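Local coordinates for putative isomerase YbhH (PDB 6OTV), which is of unsettled function but probably acts as an isomerase, as a member of the PrpF family related to diaminopimelate epimerase, at residues A157-F163 with R332-T338. Residues are numbered along the deposited sequence; the frame is centred on the assembly and turned at random.
Sequences APVALTF and RASVIRT. With EDO (1,2-ethanediol), chain E; EDO (1,2-ethanediol), chain D.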
loop_
_atom_site.group_PDB
_atom_site.type_symbol
_atom_site.label_atom_id
_atom_site.label_comp_id
_atom_site.label_asym_id
_atom_site.label_seq_id
_atom_site.Cartn_x
_atom_site.Cartn_y
_atom_site.Cartn_z
ATOM N N ALA A 157 3.587 -13.535 -22.849
ATOM C CA ALA A 157 2.742 -13.602 -21.669
ATOM C C ALA A 157 2.350 -12.197 -21.219
ATOM O O ALA A 157 3.193 -11.297 -21.178
ATOM C CB ALA A 157 3.463 -14.330 -20.535
ATOM N N PRO A 158 1.084 -11.977 -20.870
ATOM C CA PRO A 158 0.686 -10.661 -20.359
ATOM C C PRO A 158 1.175 -10.450 -18.934
ATOM O O PRO A 158 1.198 -11.376 -18.120
ATOM C CB PRO A 158 -0.845 -10.708 -20.421
ATOM C CG PRO A 158 -1.164 -12.158 -20.243
ATOM C CD PRO A 158 -0.057 -12.908 -20.952
ATOM N N VAL A 159 1.573 -9.214 -18.642
ATOM C CA VAL A 159 1.841 -8.770 -17.281
ATOM C C VAL A 159 0.917 -7.596 -16.991
ATOM O O VAL A 159 0.852 -6.641 -17.775
ATOM C CB VAL A 159 3.319 -8.388 -17.067
ATOM C CG1 VAL A 159 3.811 -7.453 -18.159
ATOM C CG2 VAL A 159 3.511 -7.755 -15.693
ATOM N N ALA A 160 0.182 -7.685 -15.887
ATOM C CA ALA A 160 -0.764 -6.648 -15.500
ATOM C C ALA A 160 -0.090 -5.670 -14.548
ATOM O O ALA A 160 0.521 -6.081 -13.557
ATOM C CB ALA A 160 -2.003 -7.265 -14.848
ATOM N N LEU A 161 -0.193 -4.380 -14.861
ATOM C CA LEU A 161 0.400 -3.314 -14.060
ATOM C C LEU A 161 -0.728 -2.434 -13.540
ATOM O O LEU A 161 -1.389 -1.743 -14.324
ATOM C CB LEU A 161 1.394 -2.496 -14.882
ATOM C CG LEU A 161 2.560 -3.257 -15.513
ATOM C CD1 LEU A 161 3.447 -2.305 -16.295
ATOM C CD2 LEU A 161 3.364 -4.002 -14.448
ATOM N N THR A 162 -0.943 -2.455 -12.228
ATOM C CA THR A 162 -2.005 -1.694 -11.581
ATOM C C THR A 162 -1.390 -0.588 -10.732
ATOM O O THR A 162 -0.622 -0.866 -9.803
ATOM C CB THR A 162 -2.881 -2.601 -10.719
ATOM O OG1 THR A 162 -3.402 -3.664 -11.523
ATOM C CG2 THR A 162 -4.037 -1.811 -10.122
ATOM N N PHE A 163 -1.743 0.656 -11.041
ATOM C CA PHE A 163 -1.223 1.815 -10.327
ATOM C C PHE A 163 -2.069 2.079 -9.086
ATOM O O PHE A 163 -3.300 2.156 -9.168
ATOM C CB PHE A 163 -1.190 3.035 -11.250
ATOM C CG PHE A 163 -0.111 2.959 -12.300
ATOM C CD1 PHE A 163 -0.171 2.005 -13.310
ATOM C CD2 PHE A 163 0.968 3.829 -12.273
ATOM C CE1 PHE A 163 0.824 1.921 -14.270
ATOM C CE2 PHE A 163 1.967 3.752 -13.236
ATOM C CZ PHE A 163 1.895 2.796 -14.233
ATOM N N ARG A 332 -8.832 3.574 -9.890
ATOM C CA ARG A 332 -7.728 2.641 -10.081
ATOM C C ARG A 332 -7.554 2.348 -11.566
ATOM O O ARG A 332 -8.530 2.046 -12.262
ATOM C CB ARG A 332 -7.974 1.342 -9.312
ATOM C CG ARG A 332 -6.710 0.570 -8.943
ATOM C CD ARG A 332 -7.062 -0.799 -8.386
ATOM N NE ARG A 332 -7.746 -1.610 -9.389
ATOM C CZ ARG A 332 -8.305 -2.791 -9.147
ATOM N NH1 ARG A 332 -8.266 -3.306 -7.927
ATOM N NH2 ARG A 332 -8.905 -3.453 -10.128
ATOM N N ALA A 333 -6.314 2.429 -12.042
ATOM C CA ALA A 333 -5.986 2.202 -13.443
ATOM C C ALA A 333 -5.018 1.034 -13.568
ATOM O O ALA A 333 -4.101 0.886 -12.755
ATOM C CB ALA A 333 -5.367 3.449 -14.081
ATOM N N SER A 334 -5.222 0.210 -14.592
ATOM C CA SER A 334 -4.324 -0.900 -14.868
ATOM C C SER A 334 -4.084 -0.994 -16.367
ATOM O O SER A 334 -4.930 -0.606 -17.178
ATOM C CB SER A 334 -4.876 -2.229 -14.330
ATOM O OG SER A 334 -6.130 -2.534 -14.911
ATOM N N VAL A 335 -2.912 -1.508 -16.725
ATOM C CA VAL A 335 -2.496 -1.654 -18.114
ATOM C C VAL A 335 -1.878 -3.035 -18.278
ATOM O O VAL A 335 -1.225 -3.548 -17.362
ATOM C CB VAL A 335 -1.507 -0.539 -18.524
ATOM C CG1 VAL A 335 -0.888 -0.827 -19.880
ATOM C CG2 VAL A 335 -2.211 0.813 -18.545
ATOM N N ILE A 336 -2.107 -3.652 -19.437
ATOM C CA ILE A 336 -1.468 -4.912 -19.796
ATOM C C ILE A 336 -0.233 -4.606 -20.633
ATOM O O ILE A 336 -0.294 -3.812 -21.579
ATOM C CB ILE A 336 -2.431 -5.836 -20.560
ATOM C CG1 ILE A 336 -3.699 -6.104 -19.741
ATOM C CG2 ILE A 336 -1.735 -7.149 -20.919
ATOM C CD1 ILE A 336 -3.471 -6.955 -18.510
ATOM N N ARG A 337 0.887 -5.224 -20.280
ATOM C CA ARG A 337 2.101 -5.172 -21.080
ATOM C C ARG A 337 2.602 -6.594 -21.285
ATOM O O ARG A 337 1.983 -7.566 -20.840
ATOM C CB ARG A 337 3.183 -4.311 -20.411
ATOM C CG ARG A 337 2.783 -2.871 -20.115
ATOM C CD ARG A 337 3.053 -1.956 -21.297
ATOM N NE ARG A 337 2.087 -2.152 -22.370
ATOM C CZ ARG A 337 2.191 -1.604 -23.575
ATOM N NH1 ARG A 337 3.226 -0.825 -23.864
ATOM N NH2 ARG A 337 1.262 -1.839 -24.491
ATOM N N THR A 338 3.729 -6.719 -21.976
ATOM C CA THR A 338 4.452 -7.977 -22.057
ATOM C C THR A 338 5.925 -7.699 -21.804
ATOM O O THR A 338 6.401 -6.571 -21.960
ATOM C CB THR A 338 4.284 -8.674 -23.417
ATOM O OG1 THR A 338 4.994 -7.937 -24.422
ATOM C CG2 THR A 338 2.808 -8.777 -23.804
HETATM C C1 EDO E . 4.464 -9.747 -27.167
HETATM O O1 EDO E . 4.295 -8.412 -26.683
HETATM C C2 EDO E . 5.826 -9.844 -27.837
HETATM O O2 EDO E . 5.977 -11.067 -28.566
HETATM C C1 EDO D . -5.168 6.414 -7.324
HETATM O O1 EDO D . -5.410 6.618 -5.930
HETATM C C2 EDO D . -4.927 4.930 -7.576
HETATM O O2 EDO D . -4.229 4.739 -8.812
#
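Val-159 N donates to Arg-337 O at 2.8 Å in an almost straight bond (173° at the hydrogen), and the methyl CG1 of Val-159 packs close against the same oxygen, with 3.2 Å between Val-159 CG1 and Arg-337 O. With chi1 at 49°, CG1 is tucked in on the side of the residue's own N and carbonyl carbon, which carries it against that oxygen. Arg-337 N answers Val-159 O, and the Leu-161/Val-335 pair repeats this reciprocal bonding. Such ladders of alternating hydrogen-bonded and non-hydrogen-bonded pairs define antiparallel pairing; here strand 332-344 pairs with 158-163 and also with 315-322, consistent with the two-domain diaminopimelate epimerase-like fold of the PrpF family. On the face that meets helix 94-106 at Ser-98, Leu-161 CD1 lies 3.9 Å from Arg-337 CG, the two chains crossing at about a right angle. Arg-337 then bends at chi2 and chi3; its NE donates to Ile-336 O (3.0 Å), which lies in the guanidinium plane, and NH1 bonds to Asn-95 OD1, two bonds that would restrain the group's rotation. Across the other face, Ile-336 spreads its branches, CG2 on Pro-158 CB (3.7 Å) and CD1 against Ala-160 CB, and Thr-162 CG2 touches Arg-332 CD at 3.6 Å.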